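Local atomic coordinates of glycerate 2-kinase (Pyrococcus horikoshii, PDB entry 1X3L), a protein that catalyses the metal-dependent transfer of a phosphate group from ATP to D-glycerate, yielding 2-phosphoglycerate and ADP. Residues Pro23-Leu28 with Glu62-Ile67; Gly57-Met63 with Leu128-Gly132; Val176-Ala182 with Ala206-Val211; Gly189-Ser195 with Val260-Ala266. All coordinates share one frame. Numbering follows the deposited sequence.

Contact 1 (Pro23-Leu28 with Glu62-Ile67)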
loop_
_atom_site.group_PDB
_atom_site.type_symbol
_atom_site.label_atom_id
_atom_site.label_comp_id
_atom_site.label_asym_id
_atom_site.label_seq_id
_atom_site.Cartn_x
_atom_site.Cartn_y
_atom_site.Cartn_z
ATOM N N PRO A 23 -1.030 6.708 8.186
ATOM C CA PRO A 23 -1.298 5.587 9.094
ATOM C C PRO A 23 -2.006 5.990 10.386
ATOM O O PRO A 23 -3.010 5.386 10.762
ATOM C CB PRO A 23 0.087 4.998 9.336
ATOM C CG PRO A 23 0.793 5.277 8.034
ATOM C CD PRO A 23 0.381 6.707 7.759
ATOM N N TYR A 24 -1.486 7.012 11.059
ATOM C CA TYR A 24 -2.088 7.482 12.299
ATOM C C TYR A 24 -3.527 7.968 12.064
ATOM O O TYR A 24 -4.461 7.503 12.720
ATOM C CB TYR A 24 -1.244 8.614 12.897
ATOM C CG TYR A 24 -1.765 9.128 14.215
ATOM C CD1 TYR A 24 -1.520 8.440 15.405
ATOM C CD2 TYR A 24 -2.537 10.289 14.271
ATOM C CE1 TYR A 24 -2.033 8.891 16.617
ATOM C CE2 TYR A 24 -3.055 10.748 15.476
ATOM C CZ TYR A 24 -2.799 10.043 16.645
ATOM O OH TYR A 24 -3.323 10.488 17.832
ATOM N N ARG A 25 -3.704 8.899 11.130
ATOM C CA ARG A 25 -5.034 9.426 10.827
ATOM C C ARG A 25 -5.981 8.346 10.313
ATOM O O ARG A 25 -7.155 8.325 10.672
ATOM C CB ARG A 25 -4.952 10.536 9.775
ATOM C CG ARG A 25 -4.221 11.793 10.219
ATOM C CD ARG A 25 -4.009 12.728 9.032
ATOM N NE ARG A 25 -3.212 13.902 9.377
ATOM C CZ ARG A 25 -3.717 15.035 9.851
ATOM N NH1 ARG A 25 -5.027 15.153 10.035
ATOM N NH2 ARG A 25 -2.912 16.051 10.139
ATOM N N ALA A 26 -5.472 7.458 9.463
ATOM C CA ALA A 26 -6.300 6.392 8.903
ATOM C C ALA A 26 -6.933 5.541 10.001
ATOM O O ALA A 26 -8.107 5.168 9.906
ATOM C CB ALA A 26 -5.473 5.515 7.967
ATOM N N VAL A 27 -6.160 5.232 11.042
ATOM C CA VAL A 27 -6.689 4.429 12.140
ATOM C C VAL A 27 -7.808 5.177 12.857
ATOM O O VAL A 27 -8.857 4.601 13.142
ATOM C CB VAL A 27 -5.590 4.059 13.172
ATOM C CG1 VAL A 27 -6.229 3.410 14.404
ATOM C CG2 VAL A 27 -4.581 3.103 12.539
ATOM N N LEU A 28 -7.594 6.458 13.144
ATOM C CA LEU A 28 -8.615 7.246 13.831
ATOM C C LEU A 28 -9.864 7.446 12.974
ATOM O O LEU A 28 -10.974 7.496 13.502
ATOM C CB LEU A 28 -8.043 8.602 14.275
ATOM C CG LEU A 28 -6.879 8.491 15.276
ATOM C CD1 LEU A 28 -6.517 9.870 15.812
ATOM C CD2 LEU A 28 -7.274 7.560 16.426
ATOM N N GLU A 62 3.280 4.032 14.243
ATOM C CA GLU A 62 2.293 5.080 14.023
ATOM C C GLU A 62 0.874 4.541 14.212
ATOM O O GLU A 62 0.042 5.184 14.849
ATOM C CB GLU A 62 2.464 5.697 12.631
ATOM C CG GLU A 62 3.567 6.745 12.578
ATOM C CD GLU A 62 3.246 7.967 13.436
ATOM O OE1 GLU A 62 2.408 8.802 13.016
ATOM O OE2 GLU A 62 3.825 8.090 14.538
ATOM N N MET A 63 0.597 3.355 13.680
ATOM C CA MET A 63 -0.733 2.773 13.833
ATOM C C MET A 63 -1.005 2.451 15.301
ATOM O O MET A 63 -2.091 2.721 15.812
ATOM C CB MET A 63 -0.860 1.517 12.966
ATOM C CG MET A 63 -0.922 1.835 11.469
ATOM S SD MET A 63 -0.845 0.394 10.394
ATOM C CE MET A 63 -2.567 -0.178 10.467
ATOM N N ALA A 64 -0.005 1.893 15.976
ATOM C CA ALA A 64 -0.123 1.546 17.392
ATOM C C ALA A 64 -0.389 2.783 18.243
ATOM O O ALA A 64 -1.176 2.743 19.186
ATOM C CB ALA A 64 1.155 0.856 17.869
ATOM N N ARG A 65 0.279 3.882 17.910
ATOM C CA ARG A 65 0.117 5.131 18.646
ATOM C C ARG A 65 -1.335 5.611 18.590
ATOM O O ARG A 65 -1.867 6.123 19.579
ATOM C CB ARG A 65 1.061 6.193 18.068
ATOM C CG ARG A 65 1.115 7.495 18.849
ATOM C CD ARG A 65 2.311 8.342 18.414
ATOM N NE ARG A 65 2.234 8.763 17.013
ATOM C CZ ARG A 65 1.500 9.780 16.567
ATOM N NH1 ARG A 65 0.768 10.499 17.410
ATOM N NH2 ARG A 65 1.493 10.076 15.273
ATOM N N ALA A 66 -1.978 5.433 17.439
ATOM C CA ALA A 66 -3.371 5.843 17.277
ATOM C C ALA A 66 -4.279 5.041 18.209
ATOM O O ALA A 66 -5.184 5.591 18.844
ATOM C CB ALA A 66 -3.808 5.655 15.821
ATOM N N ILE A 67 -4.045 3.736 18.288
ATOM C CA ILE A 67 -4.854 2.888 19.152
ATOM C C ILE A 67 -4.698 3.284 20.623
ATOM O O ILE A 67 -5.686 3.352 21.358
ATOM C CB ILE A 67 -4.483 1.402 18.975
ATOM C CG1 ILE A 67 -4.848 0.943 17.561
ATOM C CG2 ILE A 67 -5.206 0.552 20.002
ATOM C CD1 ILE A 67 -6.330 1.019 17.254
HETATM O O HOH W 1 1.105 8.339 10.608
#
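Helix 23-28 and helix 62-67 pack at a shallow angle, their axes 7.8 Å apart and crossing at -38°, and so close a fit is possible because a small residue sits where the bulk would collide. Ala66 is that hollow: its CB takes Val27 CB at 3.6 Å, while Tyr24 CD1 also reaches Ala66 CB at 3.6 Å and Leu28 CD2 reaches it at 4.0 Å. Three larger side chains thus converge on a single methyl. Val27, a beta-branched knob, also touches Met63 CG through CG2 (4.0 Å) and Ile67 CD1 through CG1 (3.7 Å). At the start of its helix, where proline needs no amide partner, Pro23 sets CB 3.9 Å from Met63 CG. The outer margin is closed by a flat layer: the Arg65 guanidinium stacks on the Tyr24 ring, planes at 5° and centres 4.0 Å apart, as an off-centre cation-pi pair. Glu62, one turn earlier, holds the arginine by a salt bridge, Arg65 NH2 to Glu62 OE1 at 2.7 Å, and a water joins Tyr24 N to that same OE1. The Tyr24 hydroxyl is hydrogen-bonded to Asp69. Beneath the pair lies the parallel sheet: Met63 and Val27 rest on Leu192 of strand 188-194, Ile67 on Phe126 and Leu128 of strand 124-129, and Val27 also on Ile265 of strand 260-266.

Contact 2 (Gly57-Met63 with Leu128-Gly132). With SO4 (sulfate ion), chain B.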
loop_
_atom_site.group_PDB
_atom_site.type_symbol
_atom_site.label_atom_id
_atom_site.label_comp_id
_atom_site.label_asym_id
_atom_site.label_seq_id
_atom_site.Cartn_x
_atom_site.Cartn_y
_atom_site.Cartn_z
ATOM N N GLY A 57 4.983 -3.958 10.365
ATOM C CA GLY A 57 5.099 -3.208 9.134
ATOM C C GLY A 57 5.824 -1.908 9.386
ATOM O O GLY A 57 6.145 -1.578 10.525
ATOM N N LYS A 58 6.074 -1.162 8.318
ATOM C CA LYS A 58 6.777 0.107 8.416
ATOM C C LYS A 58 6.031 1.172 9.218
ATOM O O LYS A 58 6.650 2.097 9.738
ATOM C CB LYS A 58 7.084 0.627 7.010
ATOM C CG LYS A 58 8.032 -0.270 6.227
ATOM C CD LYS A 58 8.205 0.220 4.799
ATOM C CE LYS A 58 9.103 -0.710 4.000
ATOM N NZ LYS A 58 9.175 -0.306 2.567
ATOM N N ALA A 59 4.710 1.043 9.329
ATOM C CA ALA A 59 3.915 2.017 10.080
ATOM C C ALA A 59 3.382 1.438 11.392
ATOM O O ALA A 59 2.453 1.984 11.990
ATOM C CB ALA A 59 2.753 2.509 9.222
ATOM N N ALA A 60 3.977 0.337 11.836
ATOM C CA ALA A 60 3.559 -0.321 13.067
ATOM C C ALA A 60 3.421 0.637 14.253
ATOM O O ALA A 60 2.394 0.649 14.938
ATOM C CB ALA A 60 4.540 -1.440 13.411
ATOM N N CYS A 61 4.454 1.440 14.499
ATOM C CA CYS A 61 4.429 2.383 15.613
ATOM C C CYS A 61 3.392 3.481 15.447
ATOM O O CYS A 61 2.700 3.834 16.402
ATOM C CB CYS A 61 5.809 3.010 15.818
ATOM S SG CYS A 61 7.041 1.844 16.435
ATOM N N GLU A 62 3.280 4.032 14.243
ATOM C CA GLU A 62 2.293 5.080 14.023
ATOM C C GLU A 62 0.874 4.541 14.212
ATOM O O GLU A 62 0.042 5.184 14.849
ATOM C CB GLU A 62 2.464 5.697 12.631
ATOM C CG GLU A 62 3.567 6.745 12.578
ATOM C CD GLU A 62 3.246 7.967 13.436
ATOM O OE1 GLU A 62 2.408 8.802 13.016
ATOM O OE2 GLU A 62 3.825 8.090 14.538
ATOM N N MET A 63 0.597 3.355 13.680
ATOM C CA MET A 63 -0.733 2.773 13.833
ATOM C C MET A 63 -1.005 2.451 15.301
ATOM O O MET A 63 -2.091 2.721 15.812
ATOM C CB MET A 63 -0.860 1.517 12.966
ATOM C CG MET A 63 -0.922 1.835 11.469
ATOM S SD MET A 63 -0.845 0.394 10.394
ATOM C CE MET A 63 -2.567 -0.178 10.467
ATOM N N LEU A 128 -2.352 -4.755 13.569
ATOM C CA LEU A 128 -2.096 -3.613 12.697
ATOM C C LEU A 128 -1.060 -3.982 11.634
ATOM O O LEU A 128 0.112 -4.211 11.937
ATOM C CB LEU A 128 -1.629 -2.424 13.552
ATOM C CG LEU A 128 -2.507 -2.133 14.785
ATOM C CD1 LEU A 128 -1.989 -0.906 15.534
ATOM C CD2 LEU A 128 -3.956 -1.901 14.350
ATOM N N ILE A 129 -1.502 -4.031 10.383
ATOM C CA ILE A 129 -0.634 -4.430 9.286
ATOM C C ILE A 129 -0.320 -3.343 8.253
ATOM O O ILE A 129 -1.207 -2.626 7.784
ATOM C CB ILE A 129 -1.245 -5.647 8.553
ATOM C CG1 ILE A 129 -1.627 -6.725 9.574
ATOM C CG2 ILE A 129 -0.247 -6.211 7.544
ATOM C CD1 ILE A 129 -2.353 -7.937 8.970
ATOM N N SER A 130 0.959 -3.235 7.906
ATOM C CA SER A 130 1.421 -2.273 6.910
ATOM C C SER A 130 2.531 -2.912 6.080
ATOM O O SER A 130 2.847 -4.089 6.263
ATOM C CB SER A 130 1.907 -0.979 7.573
ATOM O OG SER A 130 2.824 -1.233 8.622
ATOM N N GLY A 131 3.110 -2.139 5.164
ATOM C CA GLY A 131 4.153 -2.658 4.295
ATOM C C GLY A 131 5.389 -3.208 4.979
ATOM O O GLY A 131 5.809 -2.705 6.021
ATOM N N GLY A 132 5.967 -4.250 4.385
ATOM C CA GLY A 132 7.168 -4.861 4.936
ATOM C C GLY A 132 6.940 -5.927 5.997
ATOM O O GLY A 132 7.896 -6.485 6.544
HETATM S S SO4 B . 5.165 -7.158 2.089
HETATM O O1 SO4 B . 4.022 -8.067 1.905
HETATM O O2 SO4 B . 6.031 -7.243 0.902
HETATM O O3 SO4 B . 5.931 -7.534 3.291
HETATM O O4 SO4 B . 4.679 -5.776 2.247
#
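A substrate-binding lysine, Lys58, assigned by similarity, belongs to the turn that carries the chain from strand 51-56 into helix 60-70, and this contact fixes that turn against the loop at the carboxyl end of strand 124-129. Lys58 N donates to Gly131 O (2.8 Å) and Ala59 N to Ser130 OG (3.0 Å), so two successive amides of the type I turn Gly57-Ala60 are held. Serine suits its place: its short side chain, in the p rotamer, brings a hydroxyl acceptor under the turn. Gly57 CA lies 3.1 Å from Ser130 OG and 3.2 Å from Gly131 O; a beta carbon there would strike the hydroxyl, and phi of 133° also disfavours one. In the loop after strand 124-129, Gly132, at positive phi, is the N-cap of helix 133-136 and its N binds sulfate O4 at 2.9 Å, with Ser134 N and Ala206 N as further donors. Such an anion site is consistent with phosphate recognition in a kinase. Deeper in, apolar packing takes over, Met63 CB meeting Leu128 CD1 at 3.7 Å. Strand 124-129 lies between strands 51-56 and 188-194, and Met63 is wedged between Leu128, Leu192 and Ile194 below and Pro23 and Val27 of helix 23-30.

Contact 3 (Val176-Ala182 with Ala206-Val211). With SO4 (sulfate ion), chain B.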
loop_
_atom_site.group_PDB
_atom_site.type_symbol
_atom_site.label_atom_id
_atom_site.label_comp_id
_atom_site.label_asym_id
_atom_site.label_seq_id
_atom_site.Cartn_x
_atom_site.Cartn_y
_atom_site.Cartn_z
ATOM N N VAL A 176 3.166 -17.975 11.232
ATOM C CA VAL A 176 2.253 -16.839 11.356
ATOM C C VAL A 176 1.585 -16.376 10.056
ATOM O O VAL A 176 0.551 -15.704 10.083
ATOM C CB VAL A 176 2.970 -15.633 12.005
ATOM C CG1 VAL A 176 3.317 -15.963 13.451
ATOM C CG2 VAL A 176 4.223 -15.286 11.231
ATOM N N LYS A 177 2.169 -16.735 8.922
ATOM C CA LYS A 177 1.614 -16.341 7.635
ATOM C C LYS A 177 0.498 -17.287 7.200
ATOM O O LYS A 177 0.270 -18.315 7.831
ATOM C CB LYS A 177 2.727 -16.315 6.585
ATOM C CG LYS A 177 3.743 -15.202 6.803
ATOM C CD LYS A 177 4.970 -15.396 5.926
ATOM C CE LYS A 177 5.840 -14.144 5.896
ATOM N NZ LYS A 177 6.170 -13.639 7.251
ATOM N N GLY A 178 -0.203 -16.930 6.125
ATOM C CA GLY A 178 -1.279 -17.776 5.635
ATOM C C GLY A 178 -2.428 -17.921 6.613
ATOM O O GLY A 178 -2.981 -19.012 6.776
ATOM N N GLY A 179 -2.783 -16.821 7.269
ATOM C CA GLY A 179 -3.878 -16.832 8.224
ATOM C C GLY A 179 -3.583 -17.492 9.565
ATOM O O GLY A 179 -4.442 -17.521 10.452
ATOM N N LYS A 180 -2.368 -18.004 9.734
ATOM C CA LYS A 180 -2.017 -18.682 10.975
ATOM C C LYS A 180 -1.997 -17.792 12.209
ATOM O O LYS A 180 -2.288 -18.258 13.309
ATOM C CB LYS A 180 -0.685 -19.417 10.804
ATOM C CG LYS A 180 -0.818 -20.664 9.922
ATOM C CD LYS A 180 0.512 -21.374 9.719
ATOM C CE LYS A 180 0.311 -22.737 9.081
ATOM N NZ LYS A 180 -0.494 -23.642 9.968
ATOM N N LEU A 181 -1.667 -16.513 12.043
ATOM C CA LEU A 181 -1.656 -15.608 13.186
ATOM C C LEU A 181 -3.096 -15.468 13.687
ATOM O O LEU A 181 -3.356 -15.525 14.888
ATOM C CB LEU A 181 -1.099 -14.232 12.793
ATOM C CG LEU A 181 -0.859 -13.239 13.937
ATOM C CD1 LEU A 181 0.282 -13.740 14.823
ATOM C CD2 LEU A 181 -0.518 -11.861 13.369
ATOM N N ALA A 182 -4.032 -15.296 12.760
ATOM C CA ALA A 182 -5.437 -15.158 13.125
ATOM C C ALA A 182 -5.957 -16.418 13.823
ATOM O O ALA A 182 -6.825 -16.333 14.687
ATOM C CB ALA A 182 -6.275 -14.868 11.886
ATOM N N ALA A 206 1.976 -8.624 3.565
ATOM C CA ALA A 206 2.650 -9.265 4.692
ATOM C C ALA A 206 2.443 -10.777 4.653
ATOM O O ALA A 206 2.667 -11.471 5.643
ATOM C CB ALA A 206 2.132 -8.701 6.016
ATOM N N SER A 207 2.018 -11.275 3.495
ATOM C CA SER A 207 1.767 -12.698 3.297
ATOM C C SER A 207 0.493 -13.179 3.988
ATOM O O SER A 207 0.400 -14.329 4.412
ATOM C CB SER A 207 2.972 -13.519 3.760
ATOM O OG SER A 207 4.085 -13.281 2.912
ATOM N N GLY A 208 -0.479 -12.275 4.088
ATOM C CA GLY A 208 -1.771 -12.579 4.683
ATOM C C GLY A 208 -1.803 -13.406 5.950
ATOM O O GLY A 208 -2.362 -14.505 5.955
ATOM N N PRO A 209 -1.233 -12.898 7.053
ATOM C CA PRO A 209 -1.219 -13.626 8.323
ATOM C C PRO A 209 -2.602 -13.753 8.976
ATOM O O PRO A 209 -2.794 -14.588 9.861
ATOM C CB PRO A 209 -0.240 -12.811 9.174
ATOM C CG PRO A 209 -0.454 -11.409 8.667
ATOM C CD PRO A 209 -0.502 -11.621 7.166
ATOM N N THR A 210 -3.560 -12.935 8.541
ATOM C CA THR A 210 -4.914 -12.981 9.105
ATOM C C THR A 210 -6.015 -13.234 8.064
ATOM O O THR A 210 -7.205 -13.081 8.358
ATOM C CB THR A 210 -5.267 -11.670 9.860
ATOM O OG1 THR A 210 -5.416 -10.597 8.921
ATOM C CG2 THR A 210 -4.173 -11.312 10.855
ATOM N N VAL A 211 -5.629 -13.609 6.850
ATOM C CA VAL A 211 -6.613 -13.890 5.813
ATOM C C VAL A 211 -6.473 -15.326 5.330
ATOM O O VAL A 211 -5.417 -15.946 5.473
ATOM C CB VAL A 211 -6.466 -12.939 4.599
ATOM C CG1 VAL A 211 -6.771 -11.505 5.020
ATOM C CG2 VAL A 211 -5.070 -13.043 4.024
HETATM S S SO4 B . 5.165 -7.158 2.089
HETATM O O1 SO4 B . 4.022 -8.067 1.905
HETATM O O2 SO4 B . 6.031 -7.243 0.902
HETATM O O3 SO4 B . 5.931 -7.534 3.291
HETATM O O4 SO4 B . 4.679 -5.776 2.247
HETATM O O HOH W 2 4.130 -11.862 8.120
#
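Lys177 extends its side chain along the loop 206-211 in an m, t, t conformation and turns only at chi4 (p), with CD 3.5 Å from Ser207 CB. The bend brings NZ to a salt bridge with Glu138 and to a water 2.8 Å from NZ that also lies 2.9 Å from Ala206 O. Ser207, also m, directs OG to Ser134 and Arg170. Beside them the backbones knit together: Gly178 N donates to Ser207 O (3.2 Å), Gly179 N to Gly208 O (2.7 Å) and Ala182 N to Pro209 O (3.2 Å). Gly178 and Gly179 centre a type I' turn, whose positive phi angles favour glycine; a beta carbon on Gly179 would also hit Val211 O. Leu181 CB lies 4.0 Å from Pro209 CB, while small Ala182 lets its CB approach Thr210 CA at 3.6 Å. Thr210 (p) points its hydroxyl to Asn262. The contact thus joins the glycine turn to the loop whose Ala206 N holds sulfate O1 (2.7 Å) with Gly132 N and Ser134 N, consistent with a phosphate-binding site. Leu181 and Thr210 pack on Ile127 of strand 124-129, Val176 and Leu181 on helix 103-118, and Ala182 on Val260 of strand 260-266.

Contact 4 (Gly189-Ser195 with Val260-Ala266). With EDO (1,2-ethanediol), chain D.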
loop_
_atom_site.group_PDB
_atom_site.type_symbol
_atom_site.label_atom_id
_atom_site.label_comp_id
_atom_site.label_asym_id
_atom_site.label_seq_id
_atom_site.Cartn_x
_atom_site.Cartn_y
_atom_site.Cartn_z
ATOM N N GLY A 189 -10.564 -10.666 17.113
ATOM C CA GLY A 189 -9.470 -10.063 16.380
ATOM C C GLY A 189 -9.929 -8.949 15.459
ATOM O O GLY A 189 -10.789 -9.152 14.595
ATOM N N ILE A 190 -9.373 -7.756 15.649
ATOM C CA ILE A 190 -9.712 -6.623 14.799
ATOM C C ILE A 190 -8.444 -6.277 14.022
ATOM O O ILE A 190 -7.486 -5.753 14.583
ATOM C CB ILE A 190 -10.196 -5.413 15.634
ATOM C CG1 ILE A 190 -11.514 -5.769 16.330
ATOM C CG2 ILE A 190 -10.387 -4.196 14.735
ATOM C CD1 ILE A 190 -12.103 -4.657 17.186
ATOM N N VAL A 191 -8.443 -6.593 12.731
ATOM C CA VAL A 191 -7.285 -6.359 11.880
ATOM C C VAL A 191 -7.424 -5.099 11.042
ATOM O O VAL A 191 -8.392 -4.946 10.297
ATOM C CB VAL A 191 -7.062 -7.565 10.934
ATOM C CG1 VAL A 191 -5.781 -7.382 10.132
ATOM C CG2 VAL A 191 -7.005 -8.854 11.749
ATOM N N LEU A 192 -6.461 -4.193 11.186
ATOM C CA LEU A 192 -6.455 -2.949 10.428
ATOM C C LEU A 192 -5.289 -3.040 9.446
ATOM O O LEU A 192 -4.132 -3.201 9.843
ATOM C CB LEU A 192 -6.294 -1.749 11.367
ATOM C CG LEU A 192 -7.305 -1.685 12.526
ATOM C CD1 LEU A 192 -7.127 -0.373 13.287
ATOM C CD2 LEU A 192 -8.736 -1.800 11.984
ATOM N N ILE A 193 -5.600 -2.938 8.162
ATOM C CA ILE A 193 -4.583 -3.067 7.127
ATOM C C ILE A 193 -4.443 -1.849 6.212
ATOM O O ILE A 193 -5.423 -1.184 5.883
ATOM C CB ILE A 193 -4.893 -4.297 6.244
ATOM C CG1 ILE A 193 -5.121 -5.521 7.134
ATOM C CG2 ILE A 193 -3.748 -4.554 5.269
ATOM C CD1 ILE A 193 -5.699 -6.725 6.402
ATOM N N ILE A 194 -3.207 -1.568 5.816
ATOM C CA ILE A 194 -2.907 -0.475 4.900
ATOM C C ILE A 194 -2.346 -1.169 3.671
ATOM O O ILE A 194 -1.440 -1.990 3.783
ATOM C CB ILE A 194 -1.856 0.496 5.473
ATOM C CG1 ILE A 194 -2.461 1.270 6.647
ATOM C CG2 ILE A 194 -1.389 1.472 4.372
ATOM C CD1 ILE A 194 -1.502 2.242 7.304
ATOM N N SER A 195 -2.885 -0.846 2.501
ATOM C CA SER A 195 -2.456 -1.499 1.275
ATOM C C SER A 195 -1.644 -0.678 0.288
ATOM O O SER A 195 -2.085 0.377 -0.158
ATOM C CB SER A 195 -3.672 -2.048 0.537
ATOM O OG SER A 195 -3.272 -2.611 -0.694
ATOM N N VAL A 260 -12.500 -13.102 13.883
ATOM C CA VAL A 260 -11.409 -12.275 13.365
ATOM C C VAL A 260 -11.923 -11.482 12.166
ATOM O O VAL A 260 -12.339 -12.055 11.160
ATOM C CB VAL A 260 -10.193 -13.134 12.934
ATOM C CG1 VAL A 260 -9.084 -12.234 12.385
ATOM C CG2 VAL A 260 -9.675 -13.932 14.121
ATOM N N HIS A 261 -11.882 -10.159 12.282
ATOM C CA HIS A 261 -12.380 -9.278 11.237
ATOM C C HIS A 261 -11.282 -8.442 10.592
ATOM O O HIS A 261 -10.511 -7.772 11.273
ATOM C CB HIS A 261 -13.439 -8.357 11.836
ATOM C CG HIS A 261 -14.460 -9.078 12.658
ATOM N ND1 HIS A 261 -15.610 -9.612 12.118
ATOM C CD2 HIS A 261 -14.482 -9.392 13.974
ATOM C CE1 HIS A 261 -16.297 -10.222 13.066
ATOM N NE2 HIS A 261 -15.635 -10.103 14.203
ATOM N N ASN A 262 -11.233 -8.478 9.269
ATOM C CA ASN A 262 -10.238 -7.732 8.519
ATOM C C ASN A 262 -10.825 -6.450 7.945
ATOM O O ASN A 262 -11.874 -6.467 7.302
ATOM C CB ASN A 262 -9.675 -8.607 7.401
ATOM C CG ASN A 262 -8.802 -9.730 7.930
ATOM O OD1 ASN A 262 -7.699 -9.490 8.423
ATOM N ND2 ASN A 262 -9.295 -10.961 7.842
ATOM N N PHE A 263 -10.139 -5.341 8.200
ATOM C CA PHE A 263 -10.555 -4.029 7.722
ATOM C C PHE A 263 -9.399 -3.376 6.965
ATOM O O PHE A 263 -8.273 -3.321 7.461
ATOM C CB PHE A 263 -10.933 -3.118 8.896
ATOM C CG PHE A 263 -12.057 -3.646 9.748
ATOM C CD1 PHE A 263 -13.386 -3.390 9.411
ATOM C CD2 PHE A 263 -11.785 -4.400 10.888
ATOM C CE1 PHE A 263 -14.430 -3.875 10.202
ATOM C CE2 PHE A 263 -12.819 -4.890 11.688
ATOM C CZ PHE A 263 -14.144 -4.626 11.345
ATOM N N LEU A 264 -9.677 -2.895 5.761
ATOM C CA LEU A 264 -8.672 -2.205 4.970
ATOM C C LEU A 264 -8.968 -0.740 5.293
ATOM O O LEU A 264 -10.033 -0.228 4.937
ATOM C CB LEU A 264 -8.878 -2.504 3.477
ATOM C CG LEU A 264 -7.895 -1.882 2.475
ATOM C CD1 LEU A 264 -6.462 -2.264 2.825
ATOM C CD2 LEU A 264 -8.249 -2.353 1.062
ATOM N N ILE A 265 -8.045 -0.069 5.979
ATOM C CA ILE A 265 -8.281 1.317 6.385
ATOM C C ILE A 265 -7.512 2.413 5.650
ATOM O O ILE A 265 -7.719 3.600 5.899
ATOM C CB ILE A 265 -8.038 1.479 7.898
ATOM C CG1 ILE A 265 -6.544 1.324 8.209
ATOM C CG2 ILE A 265 -8.843 0.426 8.657
ATOM C CD1 ILE A 265 -6.163 1.749 9.610
ATOM N N ALA A 266 -6.615 2.023 4.756
ATOM C CA ALA A 266 -5.861 3.001 3.977
ATOM C C ALA A 266 -5.530 2.290 2.685
ATOM O O ALA A 266 -5.030 1.163 2.702
ATOM C CB ALA A 266 -4.584 3.423 4.712
HETATM C C1 EDO D . -10.513 -14.289 9.159
HETATM O O1 EDO D . -11.891 -14.392 9.562
HETATM C C2 EDO D . -10.368 -14.590 7.665
HETATM O O2 EDO D . -11.141 -13.662 6.897
#
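Six backbone hydrogen bonds join strand 189-194, with Ser195 just beyond it, to strand 260-266. His261 N gives to Gly189 O (2.7 Å), Val191 N to His261 O (2.8 Å), Phe263 N to Val191 O (2.8 Å), Ile193 N to Phe263 O (2.8 Å), Ile265 N to Ile193 O (2.9 Å) and Ser195 N to Ala266 O (2.9 Å). Beyond Ile193 the partner slips by one residue, a beta bulge in which Ile194 pairs with Ala266. These are the last two strands of a six-stranded parallel sheet in order 3-2-1-4-5-6, a Rossmann-like alpha/beta layer with 260-266 at its edge. The other side of strand 188-194 bonds to strand 124-129 through Ile190 and Leu192. Beta-branched Val191 and Ile193 suit a buried inner strand; Val191 CG2 meets Val260 CG1 at 4.0 Å. On the opposite face Ile190 CG2 lies 4.0 Å from Phe263 CE2. Polar ends find partners outside: Asn262 OD1 bonds to Thr210 and Ser195 OG to Asp200 and Val197 N, while the backbone carbonyl Leu264 O accepts from Gln41 NE2.

Contacts 1, 2 and 4 are built on one parallel sheet, their centres 9 to 12 Å apart: contact 4 pairs two of its strands, and contacts 1 and 2 bring helix 60-70 onto one face of it. Contacts 1 and 2 share Glu62 and Met63, and their segments alternate along the chain; contact 4 opens only after both have closed. Met63 links all three, its SD lying 3.7 Å from Ile194 CD1. Contact 3, interleaved with contact 4 in sequence, is about 21 Å from contact 1 between centres and packs on the sheet's other face, through Ile129 and Asn262. Contacts 2 and 3 both touch the sulfate, so loops from separate parts of the chain converge on one anion site near Lys58.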